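Local coordinates for protein cystathionine beta-lyases/cystathionine gamma-synthases (PDB 5X5H) that probably catalyses the pyridoxal-phosphate-dependent condensation of O-succinyl-L-homoserine with L-cysteine, giving L,L-cystathionine and succinate in methionine biosynthesis, at residues A13-G18 and G250-A255; T153-G158 and M346-A351; V308-A311 and A316-K319. All blocks are in the same frame, centred on the assembly; numbering follows the deposited sequence.

Contact 1 of 3, residues A13-G18 and G250-A255; sequences ASIHAG and GLKTLA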
# COMPACT_ATOMS: atom_id res chain seq x y z
N ALA A 13 -6.32 -12.37 21.49
CA ALA A 13 -7.09 -12.65 20.28
C ALA A 13 -6.99 -11.63 19.20
O ALA A 13 -6.99 -11.90 17.97
CB ALA A 13 -8.57 -12.90 20.59
N SER A 14 -6.94 -10.35 19.63
CA SER A 14 -6.88 -9.24 18.66
C SER A 14 -5.61 -9.29 17.82
O SER A 14 -5.61 -8.79 16.66
CB SER A 14 -6.89 -7.89 19.33
OG SER A 14 -8.09 -7.63 19.99
N ILE A 15 -4.56 -9.92 18.34
CA ILE A 15 -3.28 -10.10 17.63
C ILE A 15 -3.24 -11.44 16.97
O ILE A 15 -2.67 -11.51 15.84
CB ILE A 15 -2.15 -9.87 18.65
CG1 ILE A 15 -2.17 -8.43 19.09
CG2 ILE A 15 -0.78 -10.24 18.10
CD1 ILE A 15 -1.42 -8.22 20.42
N HIS A 16 -3.79 -12.52 17.53
CA HIS A 16 -3.47 -13.86 17.09
C HIS A 16 -4.62 -14.65 16.58
O HIS A 16 -4.39 -15.72 15.98
CB HIS A 16 -2.89 -14.63 18.26
CG HIS A 16 -1.58 -14.12 18.77
ND1 HIS A 16 -0.40 -14.30 18.06
CD2 HIS A 16 -1.28 -13.33 19.80
CE1 HIS A 16 0.59 -13.73 18.76
NE2 HIS A 16 0.09 -13.11 19.83
N ALA A 17 -5.87 -14.17 16.61
CA ALA A 17 -7.00 -15.05 16.26
C ALA A 17 -7.18 -15.27 14.77
O ALA A 17 -7.88 -16.22 14.39
CB ALA A 17 -8.31 -14.54 16.85
N GLY A 18 -6.68 -14.40 13.97
CA GLY A 18 -6.82 -14.44 12.53
C GLY A 18 -5.75 -15.09 11.71
O GLY A 18 -6.03 -15.53 10.57
N GLY A 250 -4.75 -2.14 12.64
CA GLY A 250 -5.31 -1.28 13.64
C GLY A 250 -5.92 -2.04 14.79
O GLY A 250 -5.84 -1.63 15.98
N LEU A 251 -6.65 -3.12 14.48
CA LEU A 251 -7.34 -3.91 15.50
C LEU A 251 -6.39 -4.50 16.58
O LEU A 251 -6.81 -4.72 17.73
CB LEU A 251 -8.15 -4.98 14.77
CG LEU A 251 -8.94 -5.96 15.57
CD1 LEU A 251 -9.92 -5.23 16.56
CD2 LEU A 251 -9.63 -6.90 14.61
N LYS A 252 -5.13 -4.66 16.20
CA LYS A 252 -4.16 -5.18 17.17
C LYS A 252 -3.97 -4.32 18.40
O LYS A 252 -3.48 -4.78 19.44
CB LYS A 252 -2.82 -5.48 16.47
CG LYS A 252 -2.92 -6.54 15.39
CD LYS A 252 -1.56 -6.79 14.74
CE LYS A 252 -1.76 -7.84 13.66
NZ LYS A 252 -0.39 -8.19 13.02
N THR A 253 -4.33 -3.03 18.32
CA THR A 253 -4.24 -2.09 19.46
C THR A 253 -5.63 -1.66 20.00
O THR A 253 -5.66 -0.73 20.79
CB THR A 253 -3.43 -0.83 19.09
OG1 THR A 253 -3.95 -0.15 17.94
CG2 THR A 253 -1.99 -1.21 18.86
N LEU A 254 -6.69 -2.35 19.63
CA LEU A 254 -8.03 -1.93 20.08
C LEU A 254 -8.15 -1.82 21.59
O LEU A 254 -8.63 -0.79 22.09
CB LEU A 254 -9.11 -2.80 19.47
CG LEU A 254 -10.55 -2.45 19.93
CD1 LEU A 254 -10.98 -1.05 19.55
CD2 LEU A 254 -11.54 -3.44 19.33
N ALA A 255 -7.72 -2.84 22.29
CA ALA A 255 -7.87 -2.77 23.76
C ALA A 255 -7.14 -1.62 24.33
O ALA A 255 -7.64 -0.86 25.19
CB ALA A 255 -7.41 -4.03 24.43
O HOH W 1 -6.82 -5.36 21.40
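Ser14 and Ile15, near the end of helix 10-16, lie against Leu251 and Lys252 at the break between helices 241-251 and 254-273. No direct hydrogen bond joins the two segments; carbon packing and one water do the work. The backbones come close, with Ile15 CA and Lys252 CA 5.0 Å apart.

The packing is mostly aliphatic carbon set against backbone carbonyls. Ser14 CB sits 3.6 Å from Leu251 O, and in return the Lys252 CG methylene lies 3.7 Å from Ser14 O. Beside this pair, the two side chains cross at about a right angle, Ile15 CG1 resting 4.0 Å from Lys252 CB. Lys252 is extended beyond CG and uses only its near methylenes here; its NZ makes a weak hydrogen bond to a glycerol, probably from the crystallisation liquor.

The polar link runs through water. Ser14 OG accepts from it at 3.0 Å, and the same water accepts from Ala255 N at 2.8 Å, in the opening turn of helix 254-273. With chi1 at -66°, Ser14 OG lies beside its own backbone N, and it also hydrogen-bonds to Phe10 O, one turn back. The helix break is braced from within: Thr253 N and Thr253 OG1 both reach Gly250 O from the same face of its carbonyl plane.

Helix 58-70 packs against both segments, its Leu70 touching Ser14 and Leu251, while Leu254 meets helix 184-187. A second subunit also reaches the contact, its Ile369 packing on Ile15 and its Val336 on Lys252, so the contact forms part of a subunit interface.

Contact 2 of 3, residues T153-G158 and M346-A351; sequences TNPALG and MTHQSA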
# COMPACT_ATOMS: atom_id res chain seq x y z
N THR A 153 -26.54 4.73 20.97
CA THR A 153 -26.93 5.29 19.67
C THR A 153 -26.11 6.44 19.18
O THR A 153 -25.44 7.17 19.99
CB THR A 153 -28.42 5.78 19.66
OG1 THR A 153 -28.53 6.90 20.58
CG2 THR A 153 -29.36 4.74 20.08
N ASN A 154 -26.06 6.69 17.85
CA ASN A 154 -25.29 7.77 17.28
C ASN A 154 -26.30 8.79 16.88
O ASN A 154 -27.13 8.46 15.97
CB ASN A 154 -24.65 7.19 15.97
CG ASN A 154 -23.84 8.18 15.21
OD1 ASN A 154 -23.78 9.38 15.54
ND2 ASN A 154 -23.08 7.67 14.19
N PRO A 155 -26.35 10.01 17.44
CA PRO A 155 -25.27 10.59 18.27
C PRO A 155 -25.66 10.68 19.75
O PRO A 155 -24.77 11.10 20.56
CB PRO A 155 -25.12 11.93 17.72
CG PRO A 155 -26.60 12.36 17.43
CD PRO A 155 -27.27 11.10 16.99
N ALA A 156 -26.89 10.43 20.17
CA ALA A 156 -27.30 10.74 21.54
C ALA A 156 -26.92 9.79 22.58
O ALA A 156 -27.18 9.99 23.80
CB ALA A 156 -28.83 11.01 21.55
N LEU A 157 -26.29 8.67 22.22
CA LEU A 157 -25.83 7.68 23.16
C LEU A 157 -26.92 7.07 23.99
O LEU A 157 -26.71 6.62 25.10
CB LEU A 157 -24.66 8.19 23.99
CG LEU A 157 -23.59 8.88 23.16
CD1 LEU A 157 -22.51 9.52 23.96
CD2 LEU A 157 -22.84 7.95 22.16
N GLY A 158 -28.09 6.90 23.35
CA GLY A 158 -29.16 6.16 23.99
C GLY A 158 -28.86 4.71 24.18
O GLY A 158 -28.12 4.10 23.35
N MET A 346 -24.52 17.81 9.62
CA MET A 346 -23.45 17.09 9.08
C MET A 346 -23.91 15.67 9.03
O MET A 346 -24.64 15.35 8.13
CB MET A 346 -22.15 17.29 10.00
CG MET A 346 -21.55 18.71 9.95
SD MET A 346 -20.19 19.22 11.08
CE MET A 346 -18.83 18.12 10.52
N THR A 347 -23.56 14.77 9.95
CA THR A 347 -23.81 13.31 9.71
C THR A 347 -25.27 12.89 9.68
O THR A 347 -25.63 11.80 9.16
CB THR A 347 -23.17 12.44 10.82
OG1 THR A 347 -23.66 12.90 12.10
CG2 THR A 347 -21.60 12.47 10.70
N HIS A 348 -26.15 13.73 10.30
CA HIS A 348 -27.54 13.39 10.47
C HIS A 348 -28.41 14.36 9.73
O HIS A 348 -29.62 14.39 9.99
CB HIS A 348 -27.94 13.29 11.98
CG HIS A 348 -27.38 12.07 12.65
ND1 HIS A 348 -26.03 11.89 12.83
CD2 HIS A 348 -27.98 10.94 13.05
CE1 HIS A 348 -25.80 10.71 13.39
NE2 HIS A 348 -26.98 10.10 13.53
N GLN A 349 -27.86 15.13 8.80
CA GLN A 349 -28.74 16.02 8.00
C GLN A 349 -29.82 15.17 7.27
O GLN A 349 -30.99 15.63 7.18
CB GLN A 349 -27.90 16.86 7.04
CG GLN A 349 -28.72 17.55 5.96
CD GLN A 349 -27.94 18.62 5.24
OE1 GLN A 349 -26.70 18.65 5.26
NE2 GLN A 349 -28.67 19.51 4.58
N SER A 350 -29.50 13.93 6.93
CA SER A 350 -30.43 12.97 6.27
C SER A 350 -31.59 12.55 7.16
O SER A 350 -32.57 12.01 6.63
CB SER A 350 -29.72 11.65 5.74
OG SER A 350 -28.96 10.97 6.75
N ALA A 351 -31.49 12.75 8.49
CA ALA A 351 -32.60 12.40 9.43
C ALA A 351 -33.60 13.58 9.64
O ALA A 351 -34.61 13.42 10.34
CB ALA A 351 -32.05 11.84 10.75
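Asn154 O takes a hydrogen bond from His348 NE2 at 2.9 Å, the one such bond between the two loops. It is bent, with an N-H...O angle of 132°, and the donor stands well above the carbonyl plane; the oxygen in turn is tilted out of the ring plane. The bond is thus far from ideal, and other contacts share the work of placing the ring.

At its other nitrogen, His348 ND1 donates to Thr347 OG1 at 2.7 Å, nearly in the plane of the imidazole. Thr347 OG1 is also hydrogen-bonded to Glu341 OE2, giving a short polar chain that should limit ring rotation. Pro155 CD lies over one face in a CH-pi contact, 3.9 Å from the centroid. The peptide bond from Asn154 to Pro155 is cis, setting Pro155 CD beside Asn154 O, and both meet the same imidazole.

With CG anti to N (chi1 178°), Asn154 brings its amide to the ring edge, OD1 3.2 Å from His348 CE1, the two planes 65° apart. OD1 is hydrogen-bonded to Arg364 NH1, and ND2 makes a weak hydrogen bond to pyridoxal phosphate O3. His348 and Arg364 are therefore second-shell neighbours of the cofactor through Asn154.

One loop follows strand 144-150 of the seven-stranded sheet; the other lies between strands 339-341 and 362-366 of the five-stranded sheet, with Arg364 on the latter strand touching both Pro155 and Thr347.

Contact 3 of 3, residues V308-A311 and A316-K319; sequences VRFA and AAKK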
# COMPACT_ATOMS: atom_id res chain seq x y z
N VAL A 308 -23.01 16.68 23.65
CA VAL A 308 -23.17 17.87 24.55
C VAL A 308 -24.25 18.72 23.91
O VAL A 308 -24.15 19.05 22.76
CB VAL A 308 -21.89 18.61 24.62
CG1 VAL A 308 -21.98 19.76 25.63
CG2 VAL A 308 -20.71 17.70 24.99
N ARG A 309 -25.18 19.18 24.76
CA ARG A 309 -26.17 20.18 24.33
C ARG A 309 -25.88 21.47 25.01
O ARG A 309 -25.71 21.49 26.23
CB ARG A 309 -27.57 19.69 24.63
CG ARG A 309 -28.00 18.42 23.92
CD ARG A 309 -29.43 17.93 24.02
NE ARG A 309 -30.29 18.98 23.48
CZ ARG A 309 -31.60 19.02 23.60
NH1 ARG A 309 -32.23 17.99 24.07
NH2 ARG A 309 -32.21 20.09 23.12
N PHE A 310 -25.80 22.58 24.25
CA PHE A 310 -25.39 23.86 24.68
C PHE A 310 -26.60 24.78 25.08
O PHE A 310 -27.56 24.86 24.35
CB PHE A 310 -24.60 24.54 23.61
CG PHE A 310 -23.20 23.99 23.50
CD1 PHE A 310 -22.92 22.89 22.76
CD2 PHE A 310 -22.19 24.55 24.22
CE1 PHE A 310 -21.63 22.30 22.77
CE2 PHE A 310 -20.89 24.00 24.18
CZ PHE A 310 -20.61 22.89 23.39
N ALA A 311 -26.43 25.39 26.23
CA ALA A 311 -27.48 26.31 26.76
C ALA A 311 -27.72 27.42 25.79
O ALA A 311 -28.88 27.89 25.67
CB ALA A 311 -26.97 26.83 28.09
N ALA A 316 -24.29 28.64 19.86
CA ALA A 316 -23.23 28.21 20.79
C ALA A 316 -22.62 26.89 20.35
O ALA A 316 -21.36 26.84 20.38
CB ALA A 316 -23.76 28.03 22.20
N ALA A 317 -23.47 25.96 19.93
CA ALA A 317 -22.98 24.61 19.42
C ALA A 317 -22.01 24.82 18.25
O ALA A 317 -20.90 24.28 18.24
CB ALA A 317 -24.09 23.77 19.06
N LYS A 318 -22.36 25.68 17.28
CA LYS A 318 -21.53 25.92 16.14
C LYS A 318 -20.30 26.67 16.44
O LYS A 318 -19.23 26.39 15.89
CB LYS A 318 -22.31 26.57 14.99
CG LYS A 318 -23.36 25.70 14.45
CD LYS A 318 -24.08 26.47 13.32
CE LYS A 318 -23.36 26.16 12.03
NZ LYS A 318 -24.10 26.79 10.85
N LYS A 319 -20.37 27.65 17.35
CA LYS A 319 -19.17 28.39 17.74
C LYS A 319 -18.14 27.45 18.49
O LYS A 319 -16.90 27.60 18.32
CB LYS A 319 -19.56 29.59 18.65
CG LYS A 319 -18.41 30.46 19.10
CD LYS A 319 -17.61 30.99 17.92
CE LYS A 319 -16.52 32.02 18.26
NZ LYS A 319 -16.73 32.95 19.44
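Strand 305-310 of the five-stranded sheet leads through a two-residue link into helix 313-323, and this contact folds the start of that helix back against the end of the strand. The joint is made by Phe310, the last residue of the strand, and two successive alanines of the helix. Phe310 CB touches Ala316 CB at 3.9 Å, methylene against methyl. Further out, Phe310 CD1 lies 3.8 Å from Ala317 CA and 4.0 Å from Ala317 CB, so one ortho corner of the ring meets backbone and methyl together. A chi1 of -75° sets CG anti to the carbonyl carbon, which turns the CD1 side of the ring obliquely toward Ala317.

The small alanines let the backbones draw close: Phe310 CA and Ala317 CA are 5.8 Å apart. Val363 of the neighbouring strand 362-366 touches both Phe310 and Ala317, and the ring of Phe320, one helical turn beyond Ala316, meets that of Phe310 at about 40°. Arg309 points the other way and pairs with Asp361 in a salt bridge.

No hydrogen bond crosses between the segments. The helix is held to the sheet here by apolar, dispersive contact, whose fit rests on shape and burial rather than on bond direction.

From the N terminus, helix 10-16 waits more than 230 residues for its partner, and contact 1 closes only at the junction of helices 241-251 and 254-273. Inside that span the chain builds the seven-stranded sheet and leaves 153-158, the first half of contact 2, whose partner 346-351 comes after contact 1 has closed; the two therefore cross. Contact 3 is local, closing over just four intervening residues, three of them helical, between the two halves of contact 2. Contacts 2 and 3 have centres about 15 Å apart, whereas contact 1 lies across the chain's centre from contact 2. Contact 2 ties the cofactor-bearing sheet region to the C-terminal sheet, which contact 3 covers with a helix.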